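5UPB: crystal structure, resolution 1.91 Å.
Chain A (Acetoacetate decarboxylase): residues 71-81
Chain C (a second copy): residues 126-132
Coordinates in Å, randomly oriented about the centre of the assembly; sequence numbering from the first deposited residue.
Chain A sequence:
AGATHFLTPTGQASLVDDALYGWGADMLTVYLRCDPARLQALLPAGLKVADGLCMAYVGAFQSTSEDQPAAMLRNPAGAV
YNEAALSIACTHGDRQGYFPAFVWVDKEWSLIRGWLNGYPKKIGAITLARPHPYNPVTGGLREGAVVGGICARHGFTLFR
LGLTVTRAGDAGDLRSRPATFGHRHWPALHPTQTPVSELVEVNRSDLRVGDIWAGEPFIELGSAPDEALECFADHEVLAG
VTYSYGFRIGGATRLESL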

# COMPACT_ATOMS: atom_id res chain seq x y z
N ALA A 71 -2.83 23.68 2.36
CA ALA A 71 -1.98 22.68 1.73
C ALA A 71 -2.77 21.48 1.19
O ALA A 71 -2.34 20.80 0.25
CB ALA A 71 -0.94 22.19 2.74
N MET A 72 -3.92 21.20 1.80
CA MET A 72 -4.76 20.07 1.41
C MET A 72 -5.21 20.16 -0.06
O MET A 72 -5.52 19.12 -0.66
CB MET A 72 -5.96 20.00 2.34
CG MET A 72 -7.13 19.23 1.84
SD MET A 72 -8.44 19.12 3.12
CE MET A 72 -7.68 19.79 4.61
N LEU A 73 -5.31 21.36 -0.61
CA LEU A 73 -5.79 21.53 -1.99
C LEU A 73 -4.89 20.82 -3.00
O LEU A 73 -5.37 20.17 -3.94
CB LEU A 73 -5.87 23.01 -2.30
CG LEU A 73 -6.31 23.46 -3.71
CD1 LEU A 73 -7.79 23.12 -3.94
CD2 LEU A 73 -6.08 24.98 -3.90
N ARG A 74 -3.58 20.96 -2.82
CA ARG A 74 -2.56 20.44 -3.74
C ARG A 74 -1.88 19.17 -3.25
O ARG A 74 -1.22 18.49 -4.06
CB ARG A 74 -1.47 21.48 -3.95
CG ARG A 74 -1.86 22.70 -4.80
CD ARG A 74 -0.72 23.71 -4.83
NE ARG A 74 -1.05 24.93 -5.56
CZ ARG A 74 -1.02 25.03 -6.89
NH1 ARG A 74 -0.66 23.99 -7.63
NH2 ARG A 74 -1.33 26.18 -7.48
N ASN A 75 -2.01 18.86 -1.97
CA ASN A 75 -1.33 17.72 -1.36
C ASN A 75 -2.27 17.03 -0.39
O ASN A 75 -2.04 17.01 0.82
CB ASN A 75 -0.06 18.16 -0.67
CG ASN A 75 0.83 16.96 -0.31
OD1 ASN A 75 0.49 15.84 -0.65
ND2 ASN A 75 1.85 17.18 0.48
N PRO A 76 -3.31 16.39 -0.91
CA PRO A 76 -4.29 15.75 -0.03
C PRO A 76 -3.74 14.63 0.81
O PRO A 76 -4.17 14.47 1.97
CB PRO A 76 -5.38 15.26 -1.02
CG PRO A 76 -4.73 15.29 -2.38
CD PRO A 76 -3.72 16.38 -2.33
N ALA A 77 -2.84 13.81 0.27
CA ALA A 77 -2.29 12.73 1.07
C ALA A 77 -1.41 13.23 2.21
O ALA A 77 -1.19 12.49 3.18
CB ALA A 77 -1.49 11.76 0.19
N GLY A 78 -0.94 14.46 2.14
CA GLY A 78 -0.23 15.03 3.26
C GLY A 78 -1.09 15.61 4.34
O GLY A 78 -0.56 16.11 5.33
N ALA A 79 -2.40 15.46 4.22
CA ALA A 79 -3.34 16.11 5.14
C ALA A 79 -4.19 15.13 5.93
O ALA A 79 -4.98 15.57 6.81
CB ALA A 79 -4.26 17.04 4.35
N VAL A 80 -4.07 13.82 5.66
CA VAL A 80 -4.88 12.80 6.32
C VAL A 80 -4.01 11.63 6.67
O VAL A 80 -3.05 11.31 5.95
CB VAL A 80 -6.07 12.32 5.46
CG1 VAL A 80 -7.10 13.45 5.30
CG2 VAL A 80 -5.61 11.86 4.08
N TYR A 81 -4.36 10.99 7.77
CA TYR A 81 -3.71 9.74 8.15
C TYR A 81 -4.61 8.95 9.07
O TYR A 81 -5.51 9.49 9.70
CB TYR A 81 -2.37 9.99 8.79
CG TYR A 81 -2.41 10.66 10.15
CD1 TYR A 81 -2.41 12.05 10.26
CD2 TYR A 81 -2.45 9.91 11.32
CE1 TYR A 81 -2.40 12.68 11.50
CE2 TYR A 81 -2.47 10.56 12.58
CZ TYR A 81 -2.41 11.92 12.65
OH TYR A 81 -2.41 12.60 13.85
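Chain C (126-132) ITLARPH

Chain C lies on chain A as an extended strand, residues 126-129, that runs on in open conformation through Pro131(C), while chain A has helical phi/psi at 71-73, a 3-10 segment at 76-78 and an extended strand from Val80(A). No hydrogen bond joins the two stretches; the contact is one of packing, and alternation along the strand turns Thr127(C) and Ala129(C) toward chain A and Leu128(C) away. From Met72(A) to Ala77(A) the partners step back from Pro131(C) to Thr127(C), so here the contacts run in opposite sequence order; Ala79(A) and Val80(A) then return to Thr127(C) and Ala129(C). The unbranched side chain of Met72(A), t at chi1 and chi2, sets its CG 3.7 Å from Ala129(C) CB and its SD 3.4 Å from Ala129(C) O and 4.0 Å from Pro131(C) CD. In the 3-10 turn, Pro76(A) lays its CB 3.5 Å from Ala129(C) CB; the small alanine lets the backbones approach, with CA of Pro76(A) and CA of Ala129(C) 4.9 Å apart. Ala77(A) CB, directed sideways, is a single methyl and stops 4.2 Å from Thr127(C) OG1, a packing contact. Ala79(A) CB adds a looser contact, 4.4 Å from Ala129(C) CB. Finally, Val80(A), beta-branched and suited to a strand, places its CG2 3.8 Å from Thr127(C) CG2 and its CG1 4.2 Å from Ala129(C) CB.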

# COMPACT_ATOMS: atom_id res chain seq x y z
N ILE C 126 -5.89 6.07 -4.07
CA ILE C 126 -6.74 7.24 -4.20
C ILE C 126 -6.90 7.87 -2.83
O ILE C 126 -7.24 7.17 -1.86
CB ILE C 126 -8.12 6.87 -4.79
CG1 ILE C 126 -7.97 6.21 -6.14
CG2 ILE C 126 -9.05 8.12 -4.90
CD1 ILE C 126 -8.17 4.74 -6.08
N THR C 127 -6.72 9.19 -2.77
CA THR C 127 -6.97 9.95 -1.54
C THR C 127 -7.89 11.11 -1.80
O THR C 127 -7.65 11.91 -2.71
CB THR C 127 -5.65 10.49 -0.94
OG1 THR C 127 -4.84 9.38 -0.57
CG2 THR C 127 -5.94 11.37 0.31
N LEU C 128 -8.92 11.21 -0.96
CA LEU C 128 -9.78 12.40 -0.86
C LEU C 128 -9.48 13.05 0.48
O LEU C 128 -9.60 12.40 1.53
CB LEU C 128 -11.27 12.04 -0.95
CG LEU C 128 -12.25 13.20 -0.72
CD1 LEU C 128 -12.09 14.23 -1.82
CD2 LEU C 128 -13.72 12.73 -0.65
N ALA C 129 -9.09 14.31 0.44
CA ALA C 129 -8.87 15.05 1.68
C ALA C 129 -9.89 16.18 1.74
O ALA C 129 -9.91 17.06 0.86
CB ALA C 129 -7.45 15.59 1.75
N ARG C 130 -10.73 16.17 2.78
CA ARG C 130 -11.62 17.25 3.09
C ARG C 130 -11.37 17.72 4.52
O ARG C 130 -10.97 16.91 5.38
CB ARG C 130 -13.12 16.90 2.92
CG ARG C 130 -13.39 16.23 1.58
CD ARG C 130 -14.87 16.29 1.15
NE ARG C 130 -15.84 15.92 2.17
CZ ARG C 130 -17.14 16.22 2.10
NH1 ARG C 130 -17.63 16.87 1.03
NH2 ARG C 130 -17.96 15.85 3.09
N PRO C 131 -11.58 19.01 4.80
CA PRO C 131 -11.33 19.53 6.16
C PRO C 131 -12.28 18.89 7.16
O PRO C 131 -13.49 18.86 6.96
CB PRO C 131 -11.60 21.05 6.02
CG PRO C 131 -12.62 21.14 4.93
CD PRO C 131 -12.29 20.01 3.96
N HIS C 132 -11.73 18.37 8.22
CA HIS C 132 -12.59 17.74 9.21
C HIS C 132 -13.31 18.83 10.00
O HIS C 132 -12.69 19.84 10.38
CB HIS C 132 -11.78 16.86 10.16
CG HIS C 132 -12.62 16.01 11.05
ND1 HIS C 132 -13.34 16.55 12.10
CD2 HIS C 132 -12.88 14.68 11.05
CE1 HIS C 132 -14.01 15.58 12.70
NE2 HIS C 132 -13.75 14.44 12.09